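Local coordinates for scyllo-inositol 2-dehydrogenase (NADP(+)) IolW (Bacillus subtilis subsp. subtilis, PDB 3GDO), which catalyses the reversible NADPH-dependent reduction of scyllo-inosose to scyllo-inositol and cannot use NADH in place of NADPH, at residues Ser120-Thr133 with Ile295-Ile309. Numbering follows the deposited sequence.
Sequences SVYHNRRWDNDFLT and IPSVNGSYLTYYRKI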
loop_
_atom_site.group_PDB
_atom_site.type_symbol
_atom_site.label_atom_id
_atom_site.label_comp_id
_atom_site.label_asym_id
_atom_site.label_seq_id
_atom_site.Cartn_x
_atom_site.Cartn_y
_atom_site.Cartn_z
ATOM N N SER B 120 26.315 12.591 -15.101
ATOM C CA SER B 120 25.692 11.832 -14.021
ATOM C C SER B 120 24.509 12.645 -13.423
ATOM O O SER B 120 24.328 13.858 -13.733
ATOM C CB SER B 120 26.739 11.497 -12.968
ATOM O OG SER B 120 26.258 10.574 -11.985
ATOM N N VAL B 121 23.689 11.964 -12.613
ATOM C CA VAL B 121 22.489 12.567 -12.001
ATOM C C VAL B 121 22.592 12.229 -10.526
ATOM O O VAL B 121 22.902 11.111 -10.187
ATOM C CB VAL B 121 21.195 12.004 -12.611
ATOM C CG1 VAL B 121 19.920 12.595 -11.893
ATOM C CG2 VAL B 121 21.137 12.330 -14.096
ATOM N N TYR B 122 22.373 13.204 -9.653
ATOM C CA TYR B 122 22.575 12.984 -8.216
ATOM C C TYR B 122 21.371 12.208 -7.587
ATOM O O TYR B 122 20.534 12.820 -6.890
ATOM C CB TYR B 122 22.836 14.350 -7.527
ATOM C CG TYR B 122 23.336 14.279 -6.088
ATOM C CD1 TYR B 122 24.494 13.597 -5.789
ATOM C CD2 TYR B 122 22.617 14.901 -5.022
ATOM C CE1 TYR B 122 24.975 13.534 -4.474
ATOM C CE2 TYR B 122 23.084 14.844 -3.684
ATOM C CZ TYR B 122 24.269 14.154 -3.433
ATOM O OH TYR B 122 24.780 14.003 -2.161
ATOM N N HIS B 123 21.286 10.894 -7.847
ATOM C CA HIS B 123 20.308 10.003 -7.196
ATOM C C HIS B 123 20.937 9.420 -5.957
ATOM O O HIS B 123 21.269 8.224 -5.889
ATOM C CB HIS B 123 19.780 8.915 -8.141
ATOM C CG HIS B 123 18.660 9.391 -9.018
ATOM N ND1 HIS B 123 17.404 9.701 -8.522
ATOM C CD2 HIS B 123 18.613 9.655 -10.346
ATOM C CE1 HIS B 123 16.622 10.089 -9.517
ATOM N NE2 HIS B 123 17.332 10.078 -10.638
ATOM N N ASN B 124 21.132 10.295 -4.983
ATOM C CA ASN B 124 21.910 9.920 -3.823
ATOM C C ASN B 124 21.159 9.045 -2.837
ATOM O O ASN B 124 21.793 8.491 -1.964
ATOM C CB ASN B 124 22.533 11.135 -3.123
ATOM C CG ASN B 124 21.508 12.047 -2.480
ATOM O OD1 ASN B 124 20.394 12.199 -2.954
ATOM N ND2 ASN B 124 21.904 12.676 -1.384
ATOM N N ARG B 125 19.829 8.918 -2.977
ATOM C CA ARG B 125 19.069 8.012 -2.088
ATOM C C ARG B 125 19.450 6.550 -2.281
ATOM O O ARG B 125 18.964 5.700 -1.535
ATOM C CB ARG B 125 17.524 8.143 -2.237
ATOM C CG ARG B 125 16.868 9.467 -1.839
ATOM C CD ARG B 125 17.793 10.419 -1.182
ATOM N NE ARG B 125 17.069 11.475 -0.498
ATOM C CZ ARG B 125 17.343 12.776 -0.603
ATOM N NH1 ARG B 125 18.314 13.223 -1.395
ATOM N NH2 ARG B 125 16.628 13.647 0.093
ATOM N N ARG B 126 20.297 6.230 -3.266
ATOM C CA ARG B 126 20.873 4.890 -3.308
ATOM C C ARG B 126 21.860 4.710 -2.149
ATOM O O ARG B 126 22.276 3.594 -1.889
ATOM C CB ARG B 126 21.591 4.575 -4.614
ATOM C CG ARG B 126 20.714 4.553 -5.861
ATOM C CD ARG B 126 21.555 4.194 -7.082
ATOM N NE ARG B 126 20.832 4.471 -8.312
ATOM C CZ ARG B 126 21.315 4.280 -9.537
ATOM N NH1 ARG B 126 22.552 3.796 -9.735
ATOM N NH2 ARG B 126 20.561 4.595 -10.580
ATOM N N TRP B 127 22.266 5.796 -1.499
ATOM C CA TRP B 127 23.163 5.689 -0.303
ATOM C C TRP B 127 22.483 6.115 1.018
ATOM O O TRP B 127 23.163 6.446 2.003
ATOM C CB TRP B 127 24.556 6.359 -0.555
ATOM C CG TRP B 127 25.287 5.676 -1.728
ATOM C CD1 TRP B 127 26.180 4.612 -1.666
ATOM C CD2 TRP B 127 25.135 5.983 -3.123
ATOM N NE1 TRP B 127 26.562 4.241 -2.935
ATOM C CE2 TRP B 127 25.944 5.068 -3.845
ATOM C CE3 TRP B 127 24.355 6.918 -3.833
ATOM C CZ2 TRP B 127 26.018 5.076 -5.233
ATOM C CZ3 TRP B 127 24.433 6.930 -5.218
ATOM C CH2 TRP B 127 25.272 6.021 -5.904
ATOM N N ASP B 128 21.140 6.101 1.031
ATOM C CA ASP B 128 20.341 6.223 2.263
ATOM C C ASP B 128 20.560 4.980 3.138
ATOM O O ASP B 128 20.731 3.863 2.607
ATOM C CB ASP B 128 18.841 6.336 1.942
ATOM C CG ASP B 128 18.398 7.758 1.662
ATOM O OD1 ASP B 128 19.256 8.652 1.509
ATOM O OD2 ASP B 128 17.158 8.010 1.606
ATOM N N ASN B 129 20.585 5.168 4.468
ATOM C CA ASN B 129 20.780 4.011 5.357
ATOM C C ASN B 129 19.856 2.822 5.078
ATOM O O ASN B 129 20.320 1.689 4.888
ATOM C CB ASN B 129 20.803 4.396 6.857
ATOM C CG ASN B 129 19.684 5.361 7.296
ATOM O OD1 ASN B 129 18.572 5.459 6.708
ATOM N ND2 ASN B 129 19.977 6.070 8.366
ATOM N N ASP B 130 18.545 3.083 5.025
ATOM C CA ASP B 130 17.566 2.011 4.848
ATOM C C ASP B 130 17.809 1.242 3.556
ATOM O O ASP B 130 17.836 -0.006 3.556
ATOM C CB ASP B 130 16.116 2.544 4.942
ATOM C CG ASP B 130 15.903 3.887 4.217
ATOM O OD1 ASP B 130 16.636 4.180 3.235
ATOM O OD2 ASP B 130 14.979 4.664 4.617
ATOM N N PHE B 131 17.993 1.975 2.456
ATOM C CA PHE B 131 18.240 1.340 1.175
ATOM C C PHE B 131 19.539 0.520 1.183
ATOM O O PHE B 131 19.584 -0.575 0.644
ATOM C CB PHE B 131 18.223 2.352 0.028
ATOM C CG PHE B 131 18.188 1.708 -1.327
ATOM C CD1 PHE B 131 17.067 1.038 -1.761
ATOM C CD2 PHE B 131 19.279 1.779 -2.174
ATOM C CE1 PHE B 131 17.039 0.427 -2.996
ATOM C CE2 PHE B 131 19.273 1.167 -3.410
ATOM C CZ PHE B 131 18.143 0.500 -3.838
ATOM N N LEU B 132 20.565 1.024 1.843
ATOM C CA LEU B 132 21.809 0.296 1.925
ATOM C C LEU B 132 21.571 -0.999 2.677
ATOM O O LEU B 132 22.105 -2.044 2.285
ATOM C CB LEU B 132 22.911 1.132 2.603
ATOM C CG LEU B 132 23.539 2.225 1.712
ATOM C CD1 LEU B 132 24.669 2.900 2.484
ATOM C CD2 LEU B 132 24.033 1.670 0.333
ATOM N N THR B 133 20.772 -0.912 3.744
ATOM C CA THR B 133 20.436 -2.080 4.573
ATOM C C THR B 133 19.750 -3.171 3.742
ATOM O O THR B 133 20.194 -4.322 3.756
ATOM C CB THR B 133 19.582 -1.661 5.749
ATOM O OG1 THR B 133 20.245 -0.588 6.429
ATOM C CG2 THR B 133 19.270 -2.853 6.708
ATOM N N ILE B 295 17.086 -5.560 12.521
ATOM C CA ILE B 295 18.332 -5.384 11.744
ATOM C C ILE B 295 18.917 -3.971 11.911
ATOM O O ILE B 295 18.307 -2.991 11.452
ATOM C CB ILE B 295 18.126 -5.663 10.233
ATOM C CG1 ILE B 295 17.374 -6.984 10.001
ATOM C CG2 ILE B 295 19.459 -5.641 9.482
ATOM C CD1 ILE B 295 18.144 -8.251 10.393
ATOM N N PRO B 296 20.090 -3.847 12.585
ATOM C CA PRO B 296 20.680 -2.500 12.690
ATOM C C PRO B 296 21.022 -1.989 11.285
ATOM O O PRO B 296 21.585 -2.724 10.488
ATOM C CB PRO B 296 21.946 -2.715 13.566
ATOM C CG PRO B 296 21.719 -4.075 14.249
ATOM C CD PRO B 296 20.937 -4.878 13.228
ATOM N N SER B 297 20.612 -0.764 10.965
ATOM C CA SER B 297 20.768 -0.238 9.608
ATOM C C SER B 297 22.245 0.025 9.272
ATOM O O SER B 297 22.984 0.494 10.123
ATOM C CB SER B 297 19.966 1.061 9.462
ATOM O OG SER B 297 18.630 0.920 9.931
ATOM N N VAL B 298 22.672 -0.283 8.051
ATOM C CA VAL B 298 23.980 0.184 7.528
ATOM C C VAL B 298 23.949 1.716 7.561
ATOM O O VAL B 298 22.915 2.304 7.246
ATOM C CB VAL B 298 24.185 -0.262 6.072
ATOM C CG1 VAL B 298 25.498 0.299 5.488
ATOM C CG2 VAL B 298 24.161 -1.778 5.972
ATOM N N ASN B 299 25.039 2.356 7.971
ATOM C CA ASN B 299 25.126 3.816 7.981
ATOM C C ASN B 299 24.900 4.393 6.580
ATOM O O ASN B 299 25.362 3.836 5.620
ATOM C CB ASN B 299 26.471 4.295 8.578
ATOM C CG ASN B 299 26.525 4.132 10.112
ATOM O OD1 ASN B 299 26.002 3.158 10.643
ATOM N ND2 ASN B 299 27.143 5.084 10.813
ATOM N N GLY B 300 24.151 5.483 6.466
ATOM C CA GLY B 300 23.976 6.143 5.167
ATOM C C GLY B 300 25.298 6.794 4.761
ATOM O O GLY B 300 26.061 7.258 5.635
ATOM N N SER B 301 25.571 6.849 3.459
ATOM C CA SER B 301 26.910 7.256 2.961
ATOM C C SER B 301 26.847 8.056 1.662
ATOM O O SER B 301 27.223 7.542 0.597
ATOM C CB SER B 301 27.747 5.984 2.748
ATOM O OG SER B 301 29.078 6.298 2.400
ATOM N N TYR B 302 26.345 9.294 1.724
ATOM C CA TYR B 302 26.215 10.109 0.514
ATOM C C TYR B 302 27.601 10.433 -0.096
ATOM O O TYR B 302 27.708 10.666 -1.294
ATOM C CB TYR B 302 25.466 11.437 0.776
ATOM C CG TYR B 302 23.938 11.343 1.006
ATOM C CD1 TYR B 302 23.216 10.189 0.685
ATOM C CD2 TYR B 302 23.239 12.429 1.514
ATOM C CE1 TYR B 302 21.831 10.121 0.891
ATOM C CE2 TYR B 302 21.825 12.385 1.727
ATOM C CZ TYR B 302 21.146 11.230 1.421
ATOM O OH TYR B 302 19.786 11.174 1.604
ATOM N N LEU B 303 28.631 10.476 0.744
ATOM C CA LEU B 303 30.028 10.666 0.284
ATOM C C LEU B 303 30.384 9.685 -0.809
ATOM O O LEU B 303 31.150 10.027 -1.740
ATOM C CB LEU B 303 31.025 10.502 1.434
ATOM C CG LEU B 303 31.006 11.588 2.522
ATOM C CD1 LEU B 303 32.064 11.260 3.619
ATOM C CD2 LEU B 303 31.254 12.987 1.883
ATOM N N THR B 304 29.821 8.476 -0.709
ATOM C CA THR B 304 30.153 7.411 -1.637
ATOM C C THR B 304 29.887 7.847 -3.084
ATOM O O THR B 304 30.725 7.579 -3.958
ATOM C CB THR B 304 29.446 6.064 -1.263
ATOM O OG1 THR B 304 29.816 5.702 0.071
ATOM C CG2 THR B 304 29.803 4.921 -2.208
ATOM N N TYR B 305 28.762 8.536 -3.344
ATOM C CA TYR B 305 28.511 9.046 -4.692
ATOM C C TYR B 305 29.717 9.902 -5.169
ATOM O O TYR B 305 30.199 9.753 -6.293
ATOM C CB TYR B 305 27.226 9.876 -4.755
ATOM C CG TYR B 305 26.994 10.544 -6.090
ATOM C CD1 TYR B 305 26.227 9.923 -7.065
ATOM C CD2 TYR B 305 27.510 11.792 -6.369
ATOM C CE1 TYR B 305 25.990 10.511 -8.273
ATOM C CE2 TYR B 305 27.277 12.390 -7.591
ATOM C CZ TYR B 305 26.526 11.741 -8.534
ATOM O OH TYR B 305 26.276 12.311 -9.752
ATOM N N TYR B 306 30.218 10.783 -4.317
ATOM C CA TYR B 306 31.286 11.647 -4.797
ATOM C C TYR B 306 32.681 10.980 -4.881
ATOM O O TYR B 306 33.478 11.363 -5.716
ATOM C CB TYR B 306 31.307 12.998 -4.060
ATOM C CG TYR B 306 30.332 14.002 -4.662
ATOM C CD1 TYR B 306 30.500 14.449 -5.959
ATOM C CD2 TYR B 306 29.241 14.505 -3.922
ATOM C CE1 TYR B 306 29.609 15.354 -6.539
ATOM C CE2 TYR B 306 28.352 15.441 -4.474
ATOM C CZ TYR B 306 28.537 15.850 -5.781
ATOM O OH TYR B 306 27.711 16.772 -6.376
ATOM N N ARG B 307 32.976 10.020 -4.009
ATOM C CA ARG B 307 34.221 9.248 -4.140
ATOM C C ARG B 307 34.199 8.468 -5.451
ATOM O O ARG B 307 35.229 8.332 -6.131
ATOM C CB ARG B 307 34.409 8.302 -2.973
ATOM C CG ARG B 307 34.631 8.995 -1.656
ATOM C CD ARG B 307 34.745 7.968 -0.514
ATOM N NE ARG B 307 35.199 8.624 0.710
ATOM C CZ ARG B 307 34.605 8.546 1.895
ATOM N NH1 ARG B 307 33.541 7.787 2.079
ATOM N NH2 ARG B 307 35.130 9.178 2.933
ATOM N N LYS B 308 33.021 7.995 -5.832
ATOM C CA LYS B 308 32.883 7.267 -7.085
ATOM C C LYS B 308 32.999 8.168 -8.313
ATOM O O LYS B 308 33.661 7.785 -9.280
ATOM C CB LYS B 308 31.616 6.412 -7.116
ATOM C CG LYS B 308 31.858 4.942 -6.770
ATOM C CD LYS B 308 30.818 4.376 -5.785
ATOM C CE LYS B 308 30.489 2.908 -6.106
ATOM N NZ LYS B 308 31.670 1.986 -6.131
ATOM N N ILE B 309 32.378 9.349 -8.279
ATOM C CA ILE B 309 32.531 10.316 -9.351
ATOM C C ILE B 309 34.040 10.648 -9.568
ATOM O O ILE B 309 34.510 10.705 -10.695
ATOM C CB ILE B 309 31.722 11.639 -9.074
ATOM C CG1 ILE B 309 30.203 11.412 -9.178
ATOM C CG2 ILE B 309 32.181 12.806 -10.005
ATOM C CD1 ILE B 309 29.635 11.331 -10.614
#
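Ser-120 OG accepts a hydrogen bond from Tyr-305 OH (2.8 Å) where the last strand of the parallel Rossmann sheet, an edge strand, meets helix 303-315. From there the chain leads towards helix 129-139 of the C-terminal alpha/beta half, as in other Gfo/Idh/MocA enzymes, and 295-309 runs alongside in the reverse direction. Next, Tyr-122 turns the CD1 edge of its ring onto the face of Tyr-305 in a T-shaped pair, planes 83° apart, while Tyr-306, hydrogen-bonded by its hydroxyl to His-21, completes the aromatic cluster. An alanine in place of Tyr-305 would probably leave the edge of Tyr-122 facing a gap and rob Ser-120 OG of this donor, although its bond to Val-321 O could remain. Asn-124 sets ND2 3.0 Å above the centre of the Tyr-302 ring, the amide tilted 44° to it; its OD1 meanwhile accepts from Arg-125 NH1, whose guanidinium also forms a salt bridge with Glu-257. Trp-127 lies with one indole face against Tyr-305 CB, and Thr-304 CG2 reaches its NE1 at 3.4 Å. The carbonyl O of Trp-127 takes a nearly straight bond from Ser-301 N. Asp-128 OD1 offers its syn lone pair to Tyr-302 OH at 2.6 Å, gripping the ring by its edge. Farther along, Leu-132 packs CB against Val-298 CB. Thr-133 places OG1 beside its own backbone N (chi1 -53°), from where it donates to Asn-129 O and accepts from Val-298 N at 2.9 Å.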